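Local structure of thiamine-phosphate synthase (Pyrococcus furiosus, 1XI3) at residues A40-R46 against A71-D76; A87-G93 against N108-S114; I99-K103 against A124-A129. The protein probably condenses a thiazole phosphate with a hydroxymethylpyrimidine diphosphate to give thiamine phosphate and diphosphate, using one magnesium ion per subunit. All coordinates share one frame; numbering follows the deposited sequence.

Contact 1. Residues A40-R46 against A71-D76; sequences ATAIQMR and ALFFVD
Phe74 N donates to Ile43 O at 2.8 Å, the middle one of five backbone bonds that run from Thr41 O to Asp76 N and make strands 42-45 and 72-76 parallel neighbours in the TIM barrel. Packing is tight around this bond. On the helix side, Phe73 holds CG anti to the backbone N (chi1 -176°), which carries the ring across to the other strand, with CE1 3.8 Å from Met45 CB; Ile43 shares this layer, and helix 52-68 lies over Ile43 and Phe73. On the barrel side, Ala42 CB sits at the edge of the Phe74 ring, 4.1 Å from CE2, and Tyr18 and Tyr131 pack against the same ring. The close fit extends to Gln44, whose OE1 lies 3.4 Å from Asp76 CB, with amide and carboxylate planes 10° apart, while Gln44 NE2 is bonded to Tyr18 OH. The loose, solvent side begins at the exposed Arg46. It runs extended beside Asp76, yet its NE stays 3.7 Å from Asp76 OD1, a long salt bridge. Gln44, Arg46 and Asp76 are predicted to bind the pyrimidine diphosphate, and the long pairing is consistent with both charged groups facing that site.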
loop_
_atom_site.group_PDB
_atom_site.type_symbol
_atom_site.label_atom_id
_atom_site.label_comp_id
_atom_site.label_asym_id
_atom_site.label_seq_id
_atom_site.Cartn_x
_atom_site.Cartn_y
_atom_site.Cartn_z
ATOM N N ALA A 40 -18.427 18.555 -7.481
ATOM C CA ALA A 40 -18.113 17.458 -6.545
ATOM C C ALA A 40 -17.629 18.014 -5.221
ATOM O O ALA A 40 -16.836 19.005 -5.169
ATOM C CB ALA A 40 -17.077 16.548 -7.137
ATOM N N THR A 41 -18.095 17.418 -4.122
ATOM C CA THR A 41 -17.710 17.869 -2.799
ATOM C C THR A 41 -16.633 16.990 -2.144
ATOM O O THR A 41 -15.965 17.397 -1.204
ATOM C CB THR A 41 -18.925 18.007 -1.871
ATOM O OG1 THR A 41 -19.571 16.727 -1.710
ATOM C CG2 THR A 41 -19.912 19.010 -2.436
ATOM N N ALA A 42 -16.490 15.782 -2.683
ATOM C CA ALA A 42 -15.481 14.835 -2.224
ATOM C C ALA A 42 -14.999 14.046 -3.432
ATOM O O ALA A 42 -15.764 13.758 -4.326
ATOM C CB ALA A 42 -16.055 13.884 -1.164
ATOM N N ILE A 43 -13.708 13.711 -3.428
ATOM C CA ILE A 43 -13.084 12.931 -4.461
ATOM C C ILE A 43 -12.376 11.757 -3.805
ATOM O O ILE A 43 -11.728 11.909 -2.778
ATOM C CB ILE A 43 -12.011 13.759 -5.206
ATOM C CG1 ILE A 43 -12.641 14.963 -5.935
ATOM C CG2 ILE A 43 -11.210 12.934 -6.195
ATOM C CD1 ILE A 43 -13.582 14.617 -7.012
ATOM N N GLN A 44 -12.522 10.590 -4.407
ATOM C CA GLN A 44 -11.779 9.409 -3.984
ATOM C C GLN A 44 -10.925 8.929 -5.149
ATOM O O GLN A 44 -11.438 8.624 -6.251
ATOM C CB GLN A 44 -12.706 8.282 -3.511
ATOM C CG GLN A 44 -11.966 7.058 -3.056
ATOM C CD GLN A 44 -12.890 5.872 -2.921
ATOM O OE1 GLN A 44 -12.804 4.913 -3.693
ATOM N NE2 GLN A 44 -13.809 5.950 -1.986
ATOM N N MET A 45 -9.625 8.839 -4.898
ATOM C CA MET A 45 -8.685 8.246 -5.799
ATOM C C MET A 45 -8.685 6.738 -5.628
ATOM O O MET A 45 -8.315 6.234 -4.580
ATOM C CB MET A 45 -7.274 8.779 -5.554
ATOM C CG MET A 45 -6.265 8.293 -6.548
ATOM S SD MET A 45 -4.595 9.020 -6.401
ATOM C CE MET A 45 -3.966 8.130 -5.002
ATOM N N ARG A 46 -9.071 6.024 -6.683
ATOM C CA ARG A 46 -9.196 4.560 -6.606
ATOM C C ARG A 46 -8.414 3.995 -7.793
ATOM O O ARG A 46 -8.901 4.013 -8.935
ATOM C CB ARG A 46 -10.669 4.146 -6.648
ATOM C CG ARG A 46 -10.892 2.653 -6.574
ATOM C CD ARG A 46 -12.341 2.294 -6.554
ATOM N NE ARG A 46 -12.444 0.844 -6.575
ATOM C CZ ARG A 46 -12.442 0.094 -7.677
ATOM N NH1 ARG A 46 -12.345 0.653 -8.884
ATOM N NH2 ARG A 46 -12.541 -1.242 -7.570
ATOM N N ALA A 71 -12.664 20.735 -1.431
ATOM C CA ALA A 71 -13.271 19.398 -1.436
ATOM C C ALA A 71 -12.434 18.452 -0.604
ATOM O O ALA A 71 -11.224 18.585 -0.477
ATOM C CB ALA A 71 -13.436 18.878 -2.826
ATOM N N LEU A 72 -13.134 17.485 -0.012
ATOM C CA LEU A 72 -12.484 16.391 0.681
ATOM C C LEU A 72 -11.822 15.426 -0.333
ATOM O O LEU A 72 -12.300 15.238 -1.462
ATOM C CB LEU A 72 -13.493 15.639 1.523
ATOM C CG LEU A 72 -14.019 16.375 2.776
ATOM C CD1 LEU A 72 -14.974 15.515 3.594
ATOM C CD2 LEU A 72 -12.852 16.911 3.620
ATOM N N PHE A 73 -10.720 14.820 0.128
ATOM C CA PHE A 73 -9.928 13.878 -0.667
ATOM C C PHE A 73 -9.672 12.583 0.090
ATOM O O PHE A 73 -9.078 12.579 1.186
ATOM C CB PHE A 73 -8.597 14.496 -1.063
ATOM C CG PHE A 73 -7.770 13.646 -1.954
ATOM C CD1 PHE A 73 -8.348 12.954 -3.019
ATOM C CD2 PHE A 73 -6.413 13.515 -1.746
ATOM C CE1 PHE A 73 -7.556 12.112 -3.828
ATOM C CE2 PHE A 73 -5.614 12.676 -2.630
ATOM C CZ PHE A 73 -6.226 12.021 -3.649
ATOM N N PHE A 74 -10.132 11.473 -0.515
ATOM C CA PHE A 74 -9.967 10.145 0.042
ATOM C C PHE A 74 -9.199 9.295 -0.906
ATOM O O PHE A 74 -9.275 9.479 -2.117
ATOM C CB PHE A 74 -11.367 9.492 0.219
ATOM C CG PHE A 74 -12.192 10.214 1.217
ATOM C CD1 PHE A 74 -11.984 10.012 2.577
ATOM C CD2 PHE A 74 -13.088 11.205 0.806
ATOM C CE1 PHE A 74 -12.727 10.760 3.510
ATOM C CE2 PHE A 74 -13.830 11.918 1.735
ATOM C CZ PHE A 74 -13.624 11.709 3.070
ATOM N N VAL A 75 -8.469 8.330 -0.344
ATOM C CA VAL A 75 -7.827 7.281 -1.127
ATOM C C VAL A 75 -8.496 5.936 -0.814
ATOM O O VAL A 75 -8.685 5.604 0.349
ATOM C CB VAL A 75 -6.306 7.204 -0.832
ATOM C CG1 VAL A 75 -5.656 6.097 -1.647
ATOM C CG2 VAL A 75 -5.660 8.548 -1.148
ATOM N N ASP A 76 -8.817 5.166 -1.863
ATOM C CA ASP A 76 -9.361 3.811 -1.670
ATOM C C ASP A 76 -8.235 2.879 -1.207
ATOM O O ASP A 76 -7.162 2.882 -1.830
ATOM C CB ASP A 76 -9.952 3.263 -2.946
ATOM C CG ASP A 76 -10.682 1.960 -2.710
ATOM O OD1 ASP A 76 -10.415 1.024 -3.462
ATOM O OD2 ASP A 76 -11.470 1.894 -1.758
#

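Contact 2. Residues A87-G93 against N108-S114; sequences ADGVQLG and NLIIGAS
Asp88 O is held twice: Ile110 N reaches it in the carbonyl plane, on a lone pair, at 2.9 Å, and a water donates to Asp88 O at 2.7 Å. The same water also donates to Asn108 O. The Ile110 side chain follows the carbonyl, its CG1 only 3.4 Å from Asp88 O. Next along the strands, Gly89 has no side chain, and Ile110 O comes within 3.0 Å of Gly89 CA while accepting from Val90 N. Three more backbone bonds follow, Gly112 N to Val90 O, Leu92 N to Gly112 O and Ser114 N to Leu92 O; in the last the donor stands above the carbonyl plane. Strands 89-92 and 110-115 are the fourth and fifth of the eight-stranded TIM barrel, joined by a beta-alpha-beta crossover through helix 99-105. On the face turned to the outer helices, Val90 places CG1 between its backbone N and carbonyl carbon (chi1 59°), 3.6 Å from Ile111 CD1, and the two side chains lie side by side. Leu109 crosses Val90 at about a right angle, both against helix 79-85; Leu92 CD1 rests on Ile111 CG2, both against helix 99-105. The opposite face carries a polar link at its C-terminal end. Gln91 bends at chi2 (75°) and brings its amide over Gly112, with OE1 in a weak hydrogen bond with Tyr131 OH. Gln91 NE2 donates to Ser114 OG at 3.0 Å, with an N-H...O angle of 161° and the oxygen near the amide plane. Ser114 is predicted to bind the pyrimidine substrate, and Gln91 probably helps to orient its hydroxyl.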
loop_
_atom_site.group_PDB
_atom_site.type_symbol
_atom_site.label_atom_id
_atom_site.label_comp_id
_atom_site.label_asym_id
_atom_site.label_seq_id
_atom_site.Cartn_x
_atom_site.Cartn_y
_atom_site.Cartn_z
ATOM N N ALA A 87 -4.009 13.088 2.398
ATOM C CA ALA A 87 -5.428 13.006 2.148
ATOM C C ALA A 87 -6.222 13.182 3.415
ATOM O O ALA A 87 -5.708 12.960 4.535
ATOM C CB ALA A 87 -5.755 11.651 1.514
ATOM N N ASP A 88 -7.484 13.568 3.263
ATOM C CA ASP A 88 -8.380 13.692 4.385
ATOM C C ASP A 88 -8.726 12.331 4.998
ATOM O O ASP A 88 -8.979 12.245 6.200
ATOM C CB ASP A 88 -9.625 14.436 3.994
ATOM C CG ASP A 88 -9.304 15.856 3.492
ATOM O OD1 ASP A 88 -8.751 16.656 4.293
ATOM O OD2 ASP A 88 -9.551 16.136 2.333
ATOM N N GLY A 89 -8.743 11.284 4.155
ATOM C CA GLY A 89 -9.148 9.975 4.649
ATOM C C GLY A 89 -8.854 8.849 3.709
ATOM O O GLY A 89 -8.256 9.016 2.644
ATOM N N VAL A 90 -9.301 7.675 4.137
ATOM C CA VAL A 90 -9.127 6.437 3.374
ATOM C C VAL A 90 -10.464 5.674 3.427
ATOM O O VAL A 90 -11.181 5.736 4.429
ATOM C CB VAL A 90 -7.987 5.568 3.961
ATOM C CG1 VAL A 90 -8.282 5.197 5.426
ATOM C CG2 VAL A 90 -7.709 4.361 3.093
ATOM N N GLN A 91 -10.794 5.011 2.332
ATOM C CA GLN A 91 -11.969 4.134 2.258
ATOM C C GLN A 91 -11.482 2.692 2.402
ATOM O O GLN A 91 -10.538 2.288 1.701
ATOM C CB GLN A 91 -12.665 4.298 0.896
ATOM C CG GLN A 91 -13.931 3.473 0.759
ATOM C CD GLN A 91 -15.040 4.071 1.522
ATOM O OE1 GLN A 91 -15.030 5.289 1.809
ATOM N NE2 GLN A 91 -16.032 3.242 1.887
ATOM N N LEU A 92 -12.136 1.938 3.273
ATOM C CA LEU A 92 -11.716 0.570 3.579
ATOM C C LEU A 92 -12.872 -0.417 3.431
ATOM O O LEU A 92 -13.922 -0.230 4.021
ATOM C CB LEU A 92 -11.187 0.476 5.012
ATOM C CG LEU A 92 -9.982 1.348 5.350
ATOM C CD1 LEU A 92 -9.724 1.304 6.844
ATOM C CD2 LEU A 92 -8.772 0.967 4.567
ATOM N N GLY A 93 -12.590 -1.480 2.690
ATOM C CA GLY A 93 -13.515 -2.583 2.460
ATOM C C GLY A 93 -13.012 -3.876 3.078
ATOM O O GLY A 93 -11.963 -3.936 3.716
ATOM N N ASN A 108 -5.158 10.346 12.405
ATOM C CA ASN A 108 -5.805 11.584 11.931
ATOM C C ASN A 108 -6.647 11.442 10.663
ATOM O O ASN A 108 -7.320 12.398 10.282
ATOM C CB ASN A 108 -4.768 12.680 11.749
ATOM C CG ASN A 108 -4.082 13.035 13.042
ATOM O OD1 ASN A 108 -4.626 12.827 14.107
ATOM N ND2 ASN A 108 -2.877 13.565 12.944
ATOM N N LEU A 109 -6.637 10.270 10.014
ATOM C CA LEU A 109 -7.423 10.059 8.820
ATOM C C LEU A 109 -8.884 9.802 9.136
ATOM O O LEU A 109 -9.221 9.104 10.115
ATOM C CB LEU A 109 -6.873 8.849 7.997
ATOM C CG LEU A 109 -5.550 9.014 7.323
ATOM C CD1 LEU A 109 -5.202 7.724 6.589
ATOM C CD2 LEU A 109 -5.463 10.207 6.392
ATOM N N ILE A 110 -9.750 10.349 8.306
ATOM C CA ILE A 110 -11.157 9.994 8.306
ATOM C C ILE A 110 -11.254 8.618 7.678
ATOM O O ILE A 110 -10.675 8.374 6.640
ATOM C CB ILE A 110 -11.957 10.991 7.474
ATOM C CG1 ILE A 110 -11.851 12.395 8.083
ATOM C CG2 ILE A 110 -13.393 10.549 7.345
ATOM C CD1 ILE A 110 -12.361 13.475 7.233
ATOM N N ILE A 111 -12.009 7.738 8.316
ATOM C CA ILE A 111 -12.193 6.376 7.849
ATOM C C ILE A 111 -13.594 6.182 7.262
ATOM O O ILE A 111 -14.607 6.309 7.955
ATOM C CB ILE A 111 -12.017 5.369 8.984
ATOM C CG1 ILE A 111 -10.649 5.526 9.677
ATOM C CG2 ILE A 111 -12.247 3.925 8.463
ATOM C CD1 ILE A 111 -9.432 5.350 8.875
ATOM N N GLY A 112 -13.645 5.857 5.984
ATOM C CA GLY A 112 -14.862 5.410 5.376
ATOM C C GLY A 112 -14.818 3.898 5.303
ATOM O O GLY A 112 -13.770 3.333 5.004
ATOM N N ALA A 113 -15.966 3.266 5.529
ATOM C CA ALA A 113 -16.097 1.818 5.428
ATOM C C ALA A 113 -17.061 1.415 4.320
ATOM O O ALA A 113 -18.220 1.868 4.309
ATOM C CB ALA A 113 -16.562 1.270 6.771
ATOM N N SER A 114 -16.619 0.519 3.428
ATOM C CA SER A 114 -17.448 -0.020 2.357
ATOM C C SER A 114 -18.222 -1.195 2.942
ATOM O O SER A 114 -17.604 -2.152 3.433
ATOM C CB SER A 114 -16.619 -0.491 1.165
ATOM O OG SER A 114 -15.957 0.583 0.502
HETATM O O HOH W 1 -8.479 14.193 8.074
#

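Contact 3. Residues I99-K103 against A124-A129; sequences IEVAK and AEKKGA
Ile99 makes the apolar part of the meeting with segment 124-129. Its CD1 lies 4.0 Å from Ala124 CB and more loosely beside Ala129 CB, while CG2, the other branch, stands anti to the backbone N and comes 3.8 Å from Lys127 O. The isoleucine thus lies against the last turn of helix 118-127, touching it with both branches, and on the barrel side Ala113 of strand 110-115 packs beneath Ile99, Ala124 and Ala129 alike.

Charge plays a weaker part, on the solvent side. Glu100 and Lys127 run side by side and point the same way, but they meet by carbon rather than by ammonium: Glu100 OE1 is 3.0 Å from Lys127 CE, a closeness doubtful in detail, and 4.5 Å from Lys127 NZ, beyond a salt bridge. The lysine gets there through chi2 and chi3 both well off staggered values (-104° and -118°). Glu100 OE1 is buried by this contact and has no polar partner in the model; at that distance from NZ the pairing can probably be only weakly favourable.

Aliphatic chain against backbone is the third kind. Lys103 lays its CD 3.9 Å from Lys127 O and 4.0 Å from Gly128 O, passing over the glycine where no side chain intervenes.

Backbone bonds hold the second segment in shape: Gly128 N donates to Glu125 O at 3.0 Å and Ala129 N to Ala124 O at 3.1 Å. With the positive phi of Gly128 (104°), this is a Schellman motif, which here ends one outer helix of the TIM barrel against its neighbour, helix 99-105, and turns the chain toward strand 131-135.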
loop_
_atom_site.group_PDB
_atom_site.type_symbol
_atom_site.label_atom_id
_atom_site.label_comp_id
_atom_site.label_asym_id
_atom_site.label_seq_id
_atom_site.Cartn_x
_atom_site.Cartn_y
_atom_site.Cartn_z
ATOM N N ILE A 99 -10.273 -1.783 10.118
ATOM C CA ILE A 99 -10.528 -0.446 10.561
ATOM C C ILE A 99 -9.706 -0.103 11.774
ATOM O O ILE A 99 -9.069 0.949 11.828
ATOM C CB ILE A 99 -12.026 -0.199 10.814
ATOM C CG1 ILE A 99 -12.794 -0.305 9.506
ATOM C CG2 ILE A 99 -12.237 1.192 11.461
ATOM C CD1 ILE A 99 -14.276 -0.346 9.690
ATOM N N GLU A 100 -9.688 -0.996 12.755
ATOM C CA GLU A 100 -9.010 -0.671 14.007
ATOM C C GLU A 100 -7.496 -0.494 13.811
ATOM O O GLU A 100 -6.861 0.298 14.477
ATOM C CB GLU A 100 -9.323 -1.739 15.074
ATOM C CG GLU A 100 -8.700 -3.114 14.822
ATOM C CD GLU A 100 -9.524 -4.051 13.936
ATOM O OE1 GLU A 100 -10.510 -3.625 13.226
ATOM O OE2 GLU A 100 -9.151 -5.255 13.954
ATOM N N VAL A 101 -6.939 -1.239 12.866
ATOM C CA VAL A 101 -5.526 -1.192 12.589
ATOM C C VAL A 101 -5.205 0.088 11.847
ATOM O O VAL A 101 -4.198 0.749 12.117
ATOM C CB VAL A 101 -5.104 -2.462 11.749
ATOM C CG1 VAL A 101 -3.639 -2.378 11.337
ATOM C CG2 VAL A 101 -5.368 -3.710 12.551
ATOM N N ALA A 102 -6.032 0.413 10.864
ATOM C CA ALA A 102 -5.865 1.692 10.138
ATOM C C ALA A 102 -5.884 2.891 11.088
ATOM O O ALA A 102 -5.073 3.817 10.949
ATOM C CB ALA A 102 -6.959 1.837 9.119
ATOM N N LYS A 103 -6.810 2.871 12.039
ATOM C CA LYS A 103 -6.933 3.960 13.013
ATOM C C LYS A 103 -5.693 4.057 13.884
ATOM O O LYS A 103 -5.276 5.149 14.274
ATOM C CB LYS A 103 -8.175 3.757 13.887
ATOM C CG LYS A 103 -9.495 3.958 13.141
ATOM C CD LYS A 103 -10.731 4.065 14.051
ATOM C CE LYS A 103 -10.803 5.391 14.839
ATOM N NZ LYS A 103 -10.327 6.645 14.083
ATOM N N ALA A 124 -18.971 -1.944 11.185
ATOM C CA ALA A 124 -18.064 -0.826 10.834
ATOM C C ALA A 124 -18.245 0.385 11.744
ATOM O O ALA A 124 -17.278 0.965 12.202
ATOM C CB ALA A 124 -18.230 -0.433 9.397
ATOM N N GLU A 125 -19.484 0.754 12.027
ATOM C CA GLU A 125 -19.735 1.827 12.962
ATOM C C GLU A 125 -19.145 1.493 14.325
ATOM O O GLU A 125 -18.481 2.327 14.945
ATOM C CB GLU A 125 -21.230 2.113 13.045
ATOM C CG GLU A 125 -21.607 3.233 14.020
ATOM C CD GLU A 125 -23.124 3.458 14.100
ATOM O OE1 GLU A 125 -23.885 2.474 14.183
ATOM O OE2 GLU A 125 -23.559 4.615 14.061
ATOM N N LYS A 126 -19.357 0.254 14.789
ATOM C CA LYS A 126 -18.854 -0.147 16.110
ATOM C C LYS A 126 -17.326 0.005 16.190
ATOM O O LYS A 126 -16.801 0.456 17.208
ATOM C CB LYS A 126 -19.273 -1.587 16.454
ATOM C CG LYS A 126 -18.966 -2.004 17.904
ATOM C CD LYS A 126 -19.275 -3.493 18.133
ATOM C CE LYS A 126 -18.498 -4.126 19.318
ATOM N NZ LYS A 126 -19.096 -3.841 20.672
ATOM N N LYS A 127 -16.635 -0.351 15.104
ATOM C CA LYS A 127 -15.178 -0.300 15.027
ATOM C C LYS A 127 -14.630 1.128 14.920
ATOM O O LYS A 127 -13.411 1.346 15.025
ATOM C CB LYS A 127 -14.694 -1.149 13.868
ATOM C CG LYS A 127 -14.986 -2.617 14.016
ATOM C CD LYS A 127 -13.767 -3.451 14.407
ATOM C CE LYS A 127 -13.417 -4.495 13.330
ATOM N NZ LYS A 127 -14.615 -5.332 12.913
ATOM N N GLY A 128 -15.524 2.084 14.673
ATOM C CA GLY A 128 -15.192 3.514 14.648
ATOM C C GLY A 128 -15.077 4.172 13.278
ATOM O O GLY A 128 -14.428 5.220 13.151
ATOM N N ALA A 129 -15.697 3.592 12.247
ATOM C CA ALA A 129 -15.773 4.238 10.951
ATOM C C ALA A 129 -16.387 5.614 11.131
ATOM O O ALA A 129 -17.300 5.797 11.951
ATOM C CB ALA A 129 -16.595 3.431 9.990
#

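How the contacts relate
Contacts 1 and 2 are buried strand pairs of one barrel, joined through neighbouring strands 72-76 and 89-92: Asp88 OD2 accepts from Phe73 N, and Gln91 N is bonded to Val75 O. Contact 3 lies farther out, about 17 Å from the chain centre to its own centre, between two helices of the outer layer. It touches contact 2, where Leu92 packs on Ala102, but stays about 10 Å from contact 1 at the nearest atoms. Regular backbone bonding joins the inner pairs, whose polar ends carry predicted substrate residues; the helix pair relies on apolar contact and a loose charge pairing.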